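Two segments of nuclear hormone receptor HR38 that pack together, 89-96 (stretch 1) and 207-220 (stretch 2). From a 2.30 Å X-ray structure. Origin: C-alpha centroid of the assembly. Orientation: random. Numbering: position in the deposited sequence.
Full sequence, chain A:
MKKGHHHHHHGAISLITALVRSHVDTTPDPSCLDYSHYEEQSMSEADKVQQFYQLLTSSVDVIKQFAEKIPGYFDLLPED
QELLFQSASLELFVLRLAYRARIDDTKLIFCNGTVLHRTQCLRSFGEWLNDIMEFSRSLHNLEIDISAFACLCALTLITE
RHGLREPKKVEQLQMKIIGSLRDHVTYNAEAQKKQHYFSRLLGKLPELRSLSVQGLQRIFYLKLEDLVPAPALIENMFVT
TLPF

Stretch 1 89-96: SLELFVLR
Stretch 2, residues 207-220: ELRSLSVQGLQRIF

Both stretches are helical, and each helix extends beyond the segment at both ends. Stretch 1 is kinked where the N of Leu-90 and Glu-91 has no bond to the turn before. The axes approach to 9.2 Å and cross steeply, with 110° between the N-to-C directions, so the contact is compact, burying 498 Å². The backbones come nearest where Glu-91 CA lies 5.6 Å from Ser-212 CA. Most phi/psi values lie near -63/-43, Gln-214 (-65/-28) being the flattest exception. Phe-93 N to Ser-89 O (2.9 Å) is typical of the i to i-4 bonds, but Gly-215 N makes only weak ones, to Leu-211 O (3.3 Å) and Ser-212 O (2.8 Å).

The principal bump is Leu-90 (chi1 t, chi2 p), a knob seated in the hole formed by Ser-212, Gly-215, Leu-216 and Ile-219. Leu-90 CD2 lies 3.4 Å from Ser-212 O and 4.0 Å from Leu-216 CD2, while Leu-90 CD1 meets Ile-219 CD1 at 4.0 Å. Gly-215 leaves this hollow open: an ideal CB there would point toward stretch 1 and fall 3.2 Å from Leu-90 CD2, too tight for a methyl already in place.

One turn on, Val-94 (chi1 t) points toward stretch 2, Val-94 CG1 packing 3.4 Å from Leu-211 CD2 and 3.8 Å from Leu-208 CD1. Leu-208 (t, p) is the reciprocal bump: Leu-208 CD1 lies 3.6 Å from Glu-91 O, and Leu-208 CD2 3.6 Å from Leu-95 CB.

Beside these apolar contacts, Glu-91 (m, t, chi3 79°) passes Ser-212, Glu-91 CG lying 3.5 Å from Ser-212 OG. Arg-209 (t, p, p, chi4 75°) starts away from stretch 1 but curls back, and Arg-209 NE donates to Glu-91 OE1 at 2.9 Å in a salt bridge, the oxygen near the guanidinium plane. Water 1 braces the pair, donating to Glu-91 OE1 (water 1 O to Glu-91 OE1, 3.1 Å) and accepting from Arg-209 NH2 (water 1 O to Arg-209 NH2, 2.6 Å).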

ATOM      1  N   SER A  89      -2.850  -5.074   4.156  1.00 29.16           N
ATOM      2  CA  SER A  89      -2.598  -3.765   4.722  1.00 28.93           C
ATOM      3  C   SER A  89      -1.148  -3.320   4.591  1.00 28.57           C
ATOM      4  O   SER A  89      -0.888  -2.197   4.165  1.00 27.39           O
ATOM      5  CB  SER A  89      -3.063  -3.720   6.180  1.00 28.17           C
ATOM      6  OG  SER A  89      -2.479  -4.756   6.941  1.00 33.29           O
ATOM      7  N   LEU A  90      -0.201  -4.187   4.939  1.00 29.19           N
ATOM      8  CA  LEU A  90       1.205  -3.817   4.826  1.00 28.75           C
ATOM      9  C   LEU A  90       1.577  -3.596   3.362  1.00 27.67           C
ATOM     10  O   LEU A  90       2.304  -2.664   3.038  1.00 29.01           O
ATOM     11  CB  LEU A  90       2.115  -4.887   5.443  1.00 28.00           C
ATOM     12  CG  LEU A  90       3.595  -4.492   5.478  1.00 29.86           C
ATOM     13  CD1 LEU A  90       3.752  -3.220   6.311  1.00 26.93           C
ATOM     14  CD2 LEU A  90       4.449  -5.635   6.061  1.00 28.30           C
ATOM     15  N   GLU A  91       1.071  -4.442   2.472  1.00 28.26           N
ATOM     16  CA  GLU A  91       1.378  -4.290   1.053  1.00 29.60           C
ATOM     17  C   GLU A  91       0.831  -2.974   0.508  1.00 28.18           C
ATOM     18  O   GLU A  91       1.518  -2.261  -0.211  1.00 26.14           O
ATOM     19  CB  GLU A  91       0.820  -5.465   0.251  1.00 29.79           C
ATOM     20  CG  GLU A  91       1.506  -6.775   0.573  1.00 32.72           C
ATOM     21  CD  GLU A  91       0.881  -7.948  -0.142  1.00 34.80           C
ATOM     22  OE1 GLU A  91       1.155  -8.140  -1.346  1.00 38.43           O
ATOM     23  OE2 GLU A  91       0.100  -8.676   0.499  1.00 37.41           O
ATOM     24  N   LEU A  92      -0.413  -2.658   0.852  1.00 28.18           N
ATOM     25  CA  LEU A  92      -1.020  -1.413   0.397  1.00 27.73           C
ATOM     26  C   LEU A  92      -0.202  -0.247   0.928  1.00 27.06           C
ATOM     27  O   LEU A  92       0.057   0.726   0.218  1.00 26.49           O
ATOM     28  CB  LEU A  92      -2.460  -1.324   0.895  1.00 28.43           C
ATOM     29  CG  LEU A  92      -3.347  -2.359   0.201  1.00 30.07           C
ATOM     30  CD1 LEU A  92      -4.710  -2.488   0.875  1.00 30.94           C
ATOM     31  CD2 LEU A  92      -3.494  -1.931  -1.249  1.00 31.71           C
ATOM     32  N   PHE A  93       0.214  -0.363   2.182  1.00 26.02           N
ATOM     33  CA  PHE A  93       1.006   0.671   2.806  1.00 26.83           C
ATOM     34  C   PHE A  93       2.307   0.872   2.017  1.00 26.48           C
ATOM     35  O   PHE A  93       2.668   1.995   1.668  1.00 26.69           O
ATOM     36  CB  PHE A  93       1.313   0.283   4.255  1.00 26.42           C
ATOM     37  CG  PHE A  93       2.163   1.291   4.987  1.00 27.79           C
ATOM     38  CD1 PHE A  93       1.651   2.540   5.324  1.00 27.26           C
ATOM     39  CD2 PHE A  93       3.484   0.996   5.318  1.00 26.61           C
ATOM     40  CE1 PHE A  93       2.444   3.488   5.985  1.00 27.86           C
ATOM     41  CE2 PHE A  93       4.287   1.936   5.975  1.00 28.99           C
ATOM     42  CZ  PHE A  93       3.768   3.186   6.309  1.00 27.91           C
ATOM     43  N   VAL A  94       3.000  -0.220   1.728  1.00 26.50           N
ATOM     44  CA  VAL A  94       4.256  -0.139   0.998  1.00 27.18           C
ATOM     45  C   VAL A  94       4.060   0.318  -0.446  1.00 27.85           C
ATOM     46  O   VAL A  94       4.853   1.105  -0.967  1.00 28.24           O
ATOM     47  CB  VAL A  94       4.996  -1.500   1.040  1.00 27.11           C
ATOM     48  CG1 VAL A  94       6.250  -1.445   0.213  1.00 27.21           C
ATOM     49  CG2 VAL A  94       5.368  -1.833   2.489  1.00 25.70           C
ATOM     50  N   LEU A  95       2.992  -0.155  -1.080  1.00 28.25           N
ATOM     51  CA  LEU A  95       2.703   0.214  -2.458  1.00 29.66           C
ATOM     52  C   LEU A  95       2.442   1.714  -2.593  1.00 30.69           C
ATOM     53  O   LEU A  95       2.997   2.361  -3.480  1.00 31.58           O
ATOM     54  CB  LEU A  95       1.499  -0.573  -2.986  1.00 28.26           C
ATOM     55  CG  LEU A  95       1.150  -0.292  -4.453  1.00 29.95           C
ATOM     56  CD1 LEU A  95       2.309  -0.712  -5.345  1.00 28.42           C
ATOM     57  CD2 LEU A  95      -0.121  -1.033  -4.841  1.00 27.39           C
ATOM     58  N   ARG A  96       1.610   2.271  -1.718  1.00 30.95           N
ATOM     59  CA  ARG A  96       1.312   3.699  -1.778  1.00 31.86           C
ATOM     60  C   ARG A  96       2.546   4.508  -1.468  1.00 33.26           C
ATOM     61  O   ARG A  96       2.824   5.526  -2.111  1.00 33.54           O
ATOM     62  CB  ARG A  96       0.189   4.067  -0.801  1.00 32.71           C
ATOM     63  CG  ARG A  96      -1.196   3.889  -1.425  1.00 35.19           C
ATOM     64  CD  ARG A  96      -2.198   3.382  -0.432  1.00 37.68           C
ATOM     65  NE  ARG A  96      -2.851   4.459   0.300  1.00 40.75           N
ATOM     66  CZ  ARG A  96      -3.955   5.079  -0.108  1.00 40.65           C
ATOM     67  NH1 ARG A  96      -4.532   4.732  -1.253  1.00 38.68           N
ATOM     68  NH2 ARG A  96      -4.498   6.025   0.649  1.00 40.19           N
ATOM     69  N   GLU A 207       6.552  -8.708  -6.530  1.00 38.04           N
ATOM     70  CA  GLU A 207       7.674  -7.992  -5.928  1.00 38.21           C
ATOM     71  C   GLU A 207       7.196  -7.357  -4.640  1.00 37.41           C
ATOM     72  O   GLU A 207       7.852  -7.457  -3.602  1.00 38.60           O
ATOM     73  CB  GLU A 207       8.197  -6.894  -6.856  1.00 40.27           C
ATOM     74  CG  GLU A 207       8.552  -7.370  -8.249  1.00 44.56           C
ATOM     75  CD  GLU A 207       9.210  -6.290  -9.095  1.00 46.14           C
ATOM     76  OE1 GLU A 207       9.232  -6.456 -10.333  1.00 49.71           O
ATOM     77  OE2 GLU A 207       9.715  -5.290  -8.533  1.00 46.13           O
ATOM     78  N   LEU A 208       6.047  -6.696  -4.718  1.00 36.11           N
ATOM     79  CA  LEU A 208       5.455  -6.053  -3.558  1.00 35.12           C
ATOM     80  C   LEU A 208       5.250  -7.092  -2.444  1.00 34.62           C
ATOM     81  O   LEU A 208       5.515  -6.815  -1.275  1.00 33.07           O
ATOM     82  CB  LEU A 208       4.114  -5.413  -3.939  1.00 32.51           C
ATOM     83  CG  LEU A 208       3.364  -4.677  -2.818  1.00 31.74           C
ATOM     84  CD1 LEU A 208       4.234  -3.547  -2.267  1.00 28.30           C
ATOM     85  CD2 LEU A 208       2.041  -4.122  -3.368  1.00 31.15           C
ATOM     86  N   ARG A 209       4.787  -8.283  -2.812  1.00 35.01           N
ATOM     87  CA  ARG A 209       4.562  -9.341  -1.834  1.00 38.02           C
ATOM     88  C   ARG A 209       5.887  -9.654  -1.123  1.00 37.91           C
ATOM     89  O   ARG A 209       5.942  -9.687   0.106  1.00 37.95           O
ATOM     90  CB  ARG A 209       3.989 -10.585  -2.533  1.00 41.91           C
ATOM     91  CG  ARG A 209       3.383 -11.663  -1.616  1.00 47.04           C
ATOM     92  CD  ARG A 209       2.128 -11.198  -0.853  1.00 51.43           C
ATOM     93  NE  ARG A 209       0.933 -10.984  -1.688  1.00 55.19           N
ATOM     94  CZ  ARG A 209       0.171 -11.948  -2.213  1.00 56.17           C
ATOM     95  NH1 ARG A 209       0.457 -13.229  -2.011  1.00 56.57           N
ATOM     96  NH2 ARG A 209      -0.900 -11.631  -2.932  1.00 56.71           N
ATOM     97  N   SER A 210       6.957  -9.840  -1.889  1.00 38.23           N
ATOM     98  CA  SER A 210       8.276 -10.129  -1.315  1.00 39.15           C
ATOM     99  C   SER A 210       8.800  -8.954  -0.499  1.00 38.77           C
ATOM    100  O   SER A 210       9.373  -9.128   0.582  1.00 38.37           O
ATOM    101  CB  SER A 210       9.292 -10.442  -2.418  1.00 40.66           C
ATOM    102  OG  SER A 210       8.898 -11.574  -3.178  1.00 46.34           O
ATOM    103  N   LEU A 211       8.615  -7.755  -1.033  1.00 37.48           N
ATOM    104  CA  LEU A 211       9.067  -6.555  -0.353  1.00 37.01           C
ATOM    105  C   LEU A 211       8.373  -6.494   1.008  1.00 37.36           C
ATOM    106  O   LEU A 211       8.982  -6.169   2.029  1.00 38.19           O
ATOM    107  CB  LEU A 211       8.702  -5.337  -1.198  1.00 35.65           C
ATOM    108  CG  LEU A 211       9.098  -3.970  -0.657  1.00 35.64           C
ATOM    109  CD1 LEU A 211      10.604  -3.909  -0.454  1.00 33.39           C
ATOM    110  CD2 LEU A 211       8.639  -2.900  -1.641  1.00 34.90           C
ATOM    111  N   SER A 212       7.089  -6.828   0.998  1.00 36.74           N
ATOM    112  CA  SER A 212       6.249  -6.838   2.186  1.00 37.12           C
ATOM    113  C   SER A 212       6.688  -7.864   3.243  1.00 36.07           C
ATOM    114  O   SER A 212       6.695  -7.574   4.437  1.00 34.99           O
ATOM    115  CB  SER A 212       4.801  -7.099   1.758  1.00 38.91           C
ATOM    116  OG  SER A 212       4.039  -7.622   2.825  1.00 43.35           O
ATOM    117  N   VAL A 213       7.050  -9.064   2.801  1.00 35.93           N
ATOM    118  CA  VAL A 213       7.504 -10.117   3.705  1.00 35.18           C
ATOM    119  C   VAL A 213       8.704  -9.621   4.512  1.00 35.33           C
ATOM    120  O   VAL A 213       8.849  -9.901   5.709  1.00 33.50           O
ATOM    121  CB  VAL A 213       7.908 -11.376   2.898  1.00 35.96           C
ATOM    122  CG1 VAL A 213       8.598 -12.388   3.793  1.00 34.47           C
ATOM    123  CG2 VAL A 213       6.669 -11.993   2.270  1.00 36.32           C
ATOM    124  N   GLN A 214       9.561  -8.873   3.836  1.00 34.84           N
ATOM    125  CA  GLN A 214      10.750  -8.311   4.444  1.00 35.90           C
ATOM    126  C   GLN A 214      10.337  -7.298   5.521  1.00 35.44           C
ATOM    127  O   GLN A 214      11.058  -7.063   6.495  1.00 34.90           O
ATOM    128  CB  GLN A 214      11.563  -7.636   3.353  1.00 37.78           C
ATOM    129  CG  GLN A 214      12.988  -7.411   3.678  1.00 42.47           C
ATOM    130  CD  GLN A 214      13.687  -6.701   2.550  1.00 46.12           C
ATOM    131  OE1 GLN A 214      13.523  -7.063   1.373  1.00 47.16           O
ATOM    132  NE2 GLN A 214      14.478  -5.686   2.893  1.00 46.44           N
ATOM    133  N   GLY A 215       9.167  -6.695   5.329  1.00 34.54           N
ATOM    134  CA  GLY A 215       8.665  -5.734   6.291  1.00 33.83           C
ATOM    135  C   GLY A 215       8.229  -6.435   7.562  1.00 32.61           C
ATOM    136  O   GLY A 215       8.475  -5.945   8.665  1.00 34.06           O
ATOM    137  N   LEU A 216       7.572  -7.579   7.408  1.00 31.24           N
ATOM    138  CA  LEU A 216       7.118  -8.350   8.554  1.00 32.33           C
ATOM    139  C   LEU A 216       8.301  -8.713   9.439  1.00 32.41           C
ATOM    140  O   LEU A 216       8.197  -8.699  10.664  1.00 30.38           O
ATOM    141  CB  LEU A 216       6.439  -9.638   8.104  1.00 33.90           C
ATOM    142  CG  LEU A 216       5.079  -9.468   7.465  1.00 36.88           C
ATOM    143  CD1 LEU A 216       4.580 -10.831   7.005  1.00 37.14           C
ATOM    144  CD2 LEU A 216       4.125  -8.812   8.473  1.00 36.10           C
ATOM    145  N   GLN A 217       9.419  -9.051   8.802  1.00 32.78           N
ATOM    146  CA  GLN A 217      10.627  -9.416   9.526  1.00 34.26           C
ATOM    147  C   GLN A 217      11.055  -8.259  10.401  1.00 33.42           C
ATOM    148  O   GLN A 217      11.356  -8.435  11.583  1.00 31.91           O
ATOM    149  CB  GLN A 217      11.747  -9.767   8.545  1.00 36.10           C
ATOM    150  CG  GLN A 217      11.652 -11.176   7.966  1.00 41.83           C
ATOM    151  CD  GLN A 217      12.249 -11.285   6.569  1.00 44.62           C
ATOM    152  OE1 GLN A 217      13.267 -10.657   6.258  1.00 47.07           O
ATOM    153  NE2 GLN A 217      11.621 -12.092   5.722  1.00 46.40           N
ATOM    154  N   ARG A 218      11.057  -7.063   9.823  1.00 33.01           N
ATOM    155  CA  ARG A 218      11.474  -5.899  10.579  1.00 33.44           C
ATOM    156  C   ARG A 218      10.461  -5.559  11.659  1.00 31.93           C
ATOM    157  O   ARG A 218      10.826  -5.176  12.764  1.00 33.28           O
ATOM    158  CB  ARG A 218      11.683  -4.697   9.655  1.00 34.89           C
ATOM    159  CG  ARG A 218      12.792  -3.757  10.132  1.00 40.06           C
ATOM    160  CD  ARG A 218      12.562  -3.299  11.552  1.00 43.06           C
ATOM    161  NE  ARG A 218      13.423  -2.194  11.962  1.00 46.10           N
ATOM    162  CZ  ARG A 218      14.723  -2.294  12.220  1.00 47.68           C
ATOM    163  NH1 ARG A 218      15.355  -3.462  12.110  1.00 49.20           N
ATOM    164  NH2 ARG A 218      15.385  -1.221  12.627  1.00 48.00           N
ATOM    165  N   ILE A 219       9.184  -5.699  11.348  1.00 31.08           N
ATOM    166  CA  ILE A 219       8.170  -5.395  12.340  1.00 29.96           C
ATOM    167  C   ILE A 219       8.215  -6.454  13.439  1.00 29.15           C
ATOM    168  O   ILE A 219       7.994  -6.158  14.612  1.00 27.91           O
ATOM    169  CB  ILE A 219       6.773  -5.340  11.697  1.00 29.22           C
ATOM    170  CG1 ILE A 219       6.758  -4.236  10.629  1.00 29.72           C
ATOM    171  CG2 ILE A 219       5.717  -5.082  12.760  1.00 28.14           C
ATOM    172  CD1 ILE A 219       5.481  -4.159   9.802  1.00 28.12           C
ATOM    173  N   PHE A 220       8.529  -7.687  13.069  1.00 29.05           N
ATOM    174  CA  PHE A 220       8.597  -8.737  14.070  1.00 30.28           C
ATOM    175  C   PHE A 220       9.762  -8.465  14.996  1.00 31.28           C
ATOM    176  O   PHE A 220       9.685  -8.715  16.195  1.00 31.50           O
ATOM    177  CB  PHE A 220       8.779 -10.103  13.439  1.00 28.04           C
ATOM    178  CG  PHE A 220       8.736 -11.209  14.432  1.00 29.52           C
ATOM    179  CD1 PHE A 220       7.520 -11.630  14.964  1.00 29.24           C
ATOM    180  CD2 PHE A 220       9.910 -11.818  14.869  1.00 28.68           C
ATOM    181  CE1 PHE A 220       7.468 -12.641  15.913  1.00 28.04           C
ATOM    182  CE2 PHE A 220       9.866 -12.829  15.815  1.00 28.73           C
ATOM    183  CZ  PHE A 220       8.638 -13.239  16.338  1.00 28.67           C
TER
HETATM  184  O   HOH W   1      -1.272  -9.049  -3.131  1.00 40.01           O